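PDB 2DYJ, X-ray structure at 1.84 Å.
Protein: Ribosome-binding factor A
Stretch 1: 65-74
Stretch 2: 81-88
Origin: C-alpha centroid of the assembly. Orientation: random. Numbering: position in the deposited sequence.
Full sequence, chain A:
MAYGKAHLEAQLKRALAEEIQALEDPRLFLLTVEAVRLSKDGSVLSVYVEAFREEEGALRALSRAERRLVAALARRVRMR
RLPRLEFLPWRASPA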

# COMPACT_ATOMS: atom_id res chain seq x y z
N ALA A 65 5.15 6.21 6.51
CA ALA A 65 5.14 6.83 5.19
C ALA A 65 3.73 6.97 4.62
O ALA A 65 3.58 7.39 3.48
CB ALA A 65 5.98 5.99 4.21
N GLU A 66 2.71 6.65 5.41
CA GLU A 66 1.34 6.66 4.89
C GLU A 66 0.90 7.96 4.25
O GLU A 66 0.30 7.95 3.19
CB GLU A 66 0.32 6.25 5.98
CG GLU A 66 -1.08 5.86 5.44
CD GLU A 66 -2.09 7.01 5.41
OE1 GLU A 66 -3.21 6.78 4.90
OE2 GLU A 66 -1.80 8.12 5.88
N ARG A 67 1.20 9.09 4.87
CA ARG A 67 0.77 10.34 4.27
C ARG A 67 1.45 10.65 2.96
O ARG A 67 0.79 11.10 2.02
CB ARG A 67 0.91 11.49 5.27
CG ARG A 67 -0.08 11.35 6.41
CD ARG A 67 -0.26 12.66 7.15
NE ARG A 67 -1.43 12.60 8.01
CZ ARG A 67 -1.85 13.62 8.76
NH1 ARG A 67 -1.20 14.77 8.74
NH2 ARG A 67 -2.93 13.47 9.52
N ARG A 68 2.76 10.39 2.87
CA ARG A 68 3.52 10.63 1.64
C ARG A 68 3.07 9.66 0.56
O ARG A 68 3.04 9.99 -0.63
CB ARG A 68 5.03 10.43 1.88
CG ARG A 68 5.58 11.22 3.06
CD ARG A 68 6.84 10.55 3.62
NE ARG A 68 7.18 11.07 4.94
CZ ARG A 68 7.84 10.39 5.87
NH1 ARG A 68 8.25 9.15 5.63
NH2 ARG A 68 8.09 10.96 7.05
N LEU A 69 2.70 8.44 0.94
CA LEU A 69 2.27 7.47 -0.05
C LEU A 69 0.89 7.82 -0.59
O LEU A 69 0.63 7.65 -1.80
CB LEU A 69 2.24 6.04 0.53
CG LEU A 69 3.61 5.38 0.73
CD1 LEU A 69 3.45 4.05 1.49
CD2 LEU A 69 4.24 5.14 -0.63
N VAL A 70 -0.00 8.31 0.27
CA VAL A 70 -1.33 8.67 -0.22
C VAL A 70 -1.20 9.88 -1.15
O VAL A 70 -1.89 9.97 -2.17
CB VAL A 70 -2.30 8.95 0.95
CG1 VAL A 70 -3.61 9.55 0.43
CG2 VAL A 70 -2.62 7.62 1.67
N ALA A 71 -0.28 10.78 -0.81
CA ALA A 71 -0.02 11.97 -1.63
C ALA A 71 0.46 11.53 -3.02
O ALA A 71 0.07 12.12 -4.03
CB ALA A 71 1.05 12.84 -0.96
N ALA A 72 1.31 10.50 -3.05
CA ALA A 72 1.86 9.94 -4.27
C ALA A 72 0.78 9.30 -5.11
O ALA A 72 0.79 9.39 -6.35
CB ALA A 72 2.96 8.92 -3.95
N LEU A 73 -0.14 8.61 -4.45
CA LEU A 73 -1.23 7.98 -5.17
C LEU A 73 -2.14 9.06 -5.72
O LEU A 73 -2.64 8.93 -6.83
CB LEU A 73 -2.04 7.08 -4.24
CG LEU A 73 -1.37 5.80 -3.74
CD1 LEU A 73 -2.35 5.01 -2.86
CD2 LEU A 73 -0.95 4.96 -4.93
N ALA A 74 -2.36 10.13 -4.96
CA ALA A 74 -3.27 11.17 -5.41
C ALA A 74 -2.79 11.80 -6.71
O ALA A 74 -3.58 12.38 -7.46
CB ALA A 74 -3.43 12.25 -4.34
N ARG A 81 -11.41 11.57 -3.33
CA ARG A 81 -10.73 11.41 -2.05
C ARG A 81 -10.06 10.03 -2.05
O ARG A 81 -10.74 9.02 -2.19
CB ARG A 81 -11.71 11.54 -0.89
CG ARG A 81 -11.04 11.79 0.45
CD ARG A 81 -12.04 12.20 1.53
NE ARG A 81 -12.61 13.53 1.33
CZ ARG A 81 -11.89 14.65 1.24
NH1 ARG A 81 -10.57 14.62 1.32
NH2 ARG A 81 -12.50 15.82 1.09
N LEU A 82 -8.73 10.00 -1.95
CA LEU A 82 -7.99 8.74 -1.94
C LEU A 82 -8.21 7.97 -0.63
O LEU A 82 -8.43 8.57 0.41
CB LEU A 82 -6.49 9.00 -2.13
CG LEU A 82 -5.96 9.22 -3.55
CD1 LEU A 82 -6.11 7.94 -4.35
CD2 LEU A 82 -6.71 10.36 -4.23
N PRO A 83 -8.16 6.64 -0.68
CA PRO A 83 -8.36 5.92 0.58
C PRO A 83 -7.14 6.06 1.46
O PRO A 83 -6.04 6.38 0.97
CB PRO A 83 -8.55 4.48 0.13
CG PRO A 83 -7.73 4.39 -1.11
CD PRO A 83 -7.99 5.71 -1.81
N ARG A 84 -7.31 5.86 2.76
CA ARG A 84 -6.17 5.92 3.65
C ARG A 84 -5.64 4.50 3.61
O ARG A 84 -6.39 3.59 3.26
CB ARG A 84 -6.58 6.33 5.07
CG ARG A 84 -7.23 7.71 5.11
CD ARG A 84 -6.52 8.72 4.20
NE ARG A 84 -5.12 8.93 4.55
CZ ARG A 84 -4.44 10.04 4.21
NH1 ARG A 84 -5.05 11.00 3.54
NH2 ARG A 84 -3.16 10.19 4.55
N LEU A 85 -4.38 4.30 3.97
CA LEU A 85 -3.77 2.97 3.87
C LEU A 85 -3.54 2.25 5.19
O LEU A 85 -3.08 2.85 6.15
CB LEU A 85 -2.43 3.10 3.16
CG LEU A 85 -2.51 4.02 1.93
CD1 LEU A 85 -1.10 4.33 1.37
CD2 LEU A 85 -3.35 3.32 0.86
N GLU A 86 -3.83 0.95 5.20
CA GLU A 86 -3.61 0.11 6.37
C GLU A 86 -2.63 -0.96 5.88
O GLU A 86 -2.90 -1.61 4.87
CB GLU A 86 -4.92 -0.53 6.81
CG GLU A 86 -4.76 -1.49 7.97
CD GLU A 86 -6.01 -2.31 8.22
OE1 GLU A 86 -6.82 -2.47 7.28
OE2 GLU A 86 -6.16 -2.83 9.35
N PHE A 87 -1.50 -1.13 6.56
CA PHE A 87 -0.53 -2.12 6.11
C PHE A 87 -0.56 -3.38 6.95
O PHE A 87 -0.46 -3.32 8.18
CB PHE A 87 0.85 -1.49 6.12
CG PHE A 87 0.94 -0.28 5.22
CD1 PHE A 87 1.13 -0.44 3.86
CD2 PHE A 87 0.81 1.00 5.76
CE1 PHE A 87 1.18 0.70 3.01
CE2 PHE A 87 0.86 2.14 4.92
CZ PHE A 87 1.05 1.98 3.55
N LEU A 88 -0.68 -4.51 6.27
CA LEU A 88 -0.77 -5.81 6.93
C LEU A 88 0.19 -6.83 6.34
O LEU A 88 0.64 -6.69 5.20
CB LEU A 88 -2.21 -6.35 6.79
CG LEU A 88 -3.32 -5.45 7.35
CD1 LEU A 88 -4.68 -5.87 6.83
CD2 LEU A 88 -3.30 -5.50 8.87

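The centre of the contact is built from V70 on the helix and L85 on the strand. Both point their CA-to-CB bonds toward the opposing stretch, and V70 CG2 lies 3.6 Å from L85 CG. V70, with chi1 in the t well, suits this spot because its two methyl groups pack on different neighbours: CG2 meets L85, while V70 CG1 packs 3.9 Å from L82 CB. The helix and strand axes approach to 8.4 Å, and their directions make an angle of 127°; together the two stretches bury 531 Å², both sides summed.

Around this pair the other apolar residues follow the helical repeat. L69 and L73, one turn apart, also point toward the strand, each with the extended m,t rotamer. L69 CB sits 3.8 Å from L85 CD1, and L73 CD1 lies 4.2 Å from L85 CD2, so the end of L85 lies between L69 and L73. L69 CD1 also comes within 3.8 Å of F87 CZ, extending the apolar surface along the strand. F87 suits this place because its long, flat side chain can reach the helix where the strand has moved on past L85; the intervening E86 points away, as the alternation of a strand requires.

At the other end, L82 precedes the strand and packs against V70, L73 and A74. L82 CD1 is 4.2 Å from L73 CB, and L82 CD2 is 3.8 Å from A74 CB. At A74 the side chain is a single methyl, and L82 CD2 lies 3.7 Å from A74 CA. The packing has a cost: P83 O, 3.7 Å from V70 CG2, is buried without a hydrogen-bonding partner in the model.

The polar edge is organised by E66. Its CA-to-CB bond runs sideways, but the carboxylate comes nearer to the strand and engages two residues. E66 OE1 accepts hydrogen bonds from the backbone L85 N at 2.9 Å and from R84 NE at 2.9 Å, while E66 OE2 takes a nearly straight one from R84 NH2 at 2.8 Å. The two R84 bonds form a bidentate salt bridge, and the bond to L85 ties the same carboxylate to the strand backbone. Glutamate suits the position because its aliphatic part also packs, with E66 CG 3.8 Å from L85 CB.

R84 folds back through three successive m torsions to reach this acid. V70 CG1 covers one face of its guanidinium, while E66 OE2 and R67 CG lie at the edge, near its plane, with R67 CG 3.8 Å from R84 NH2.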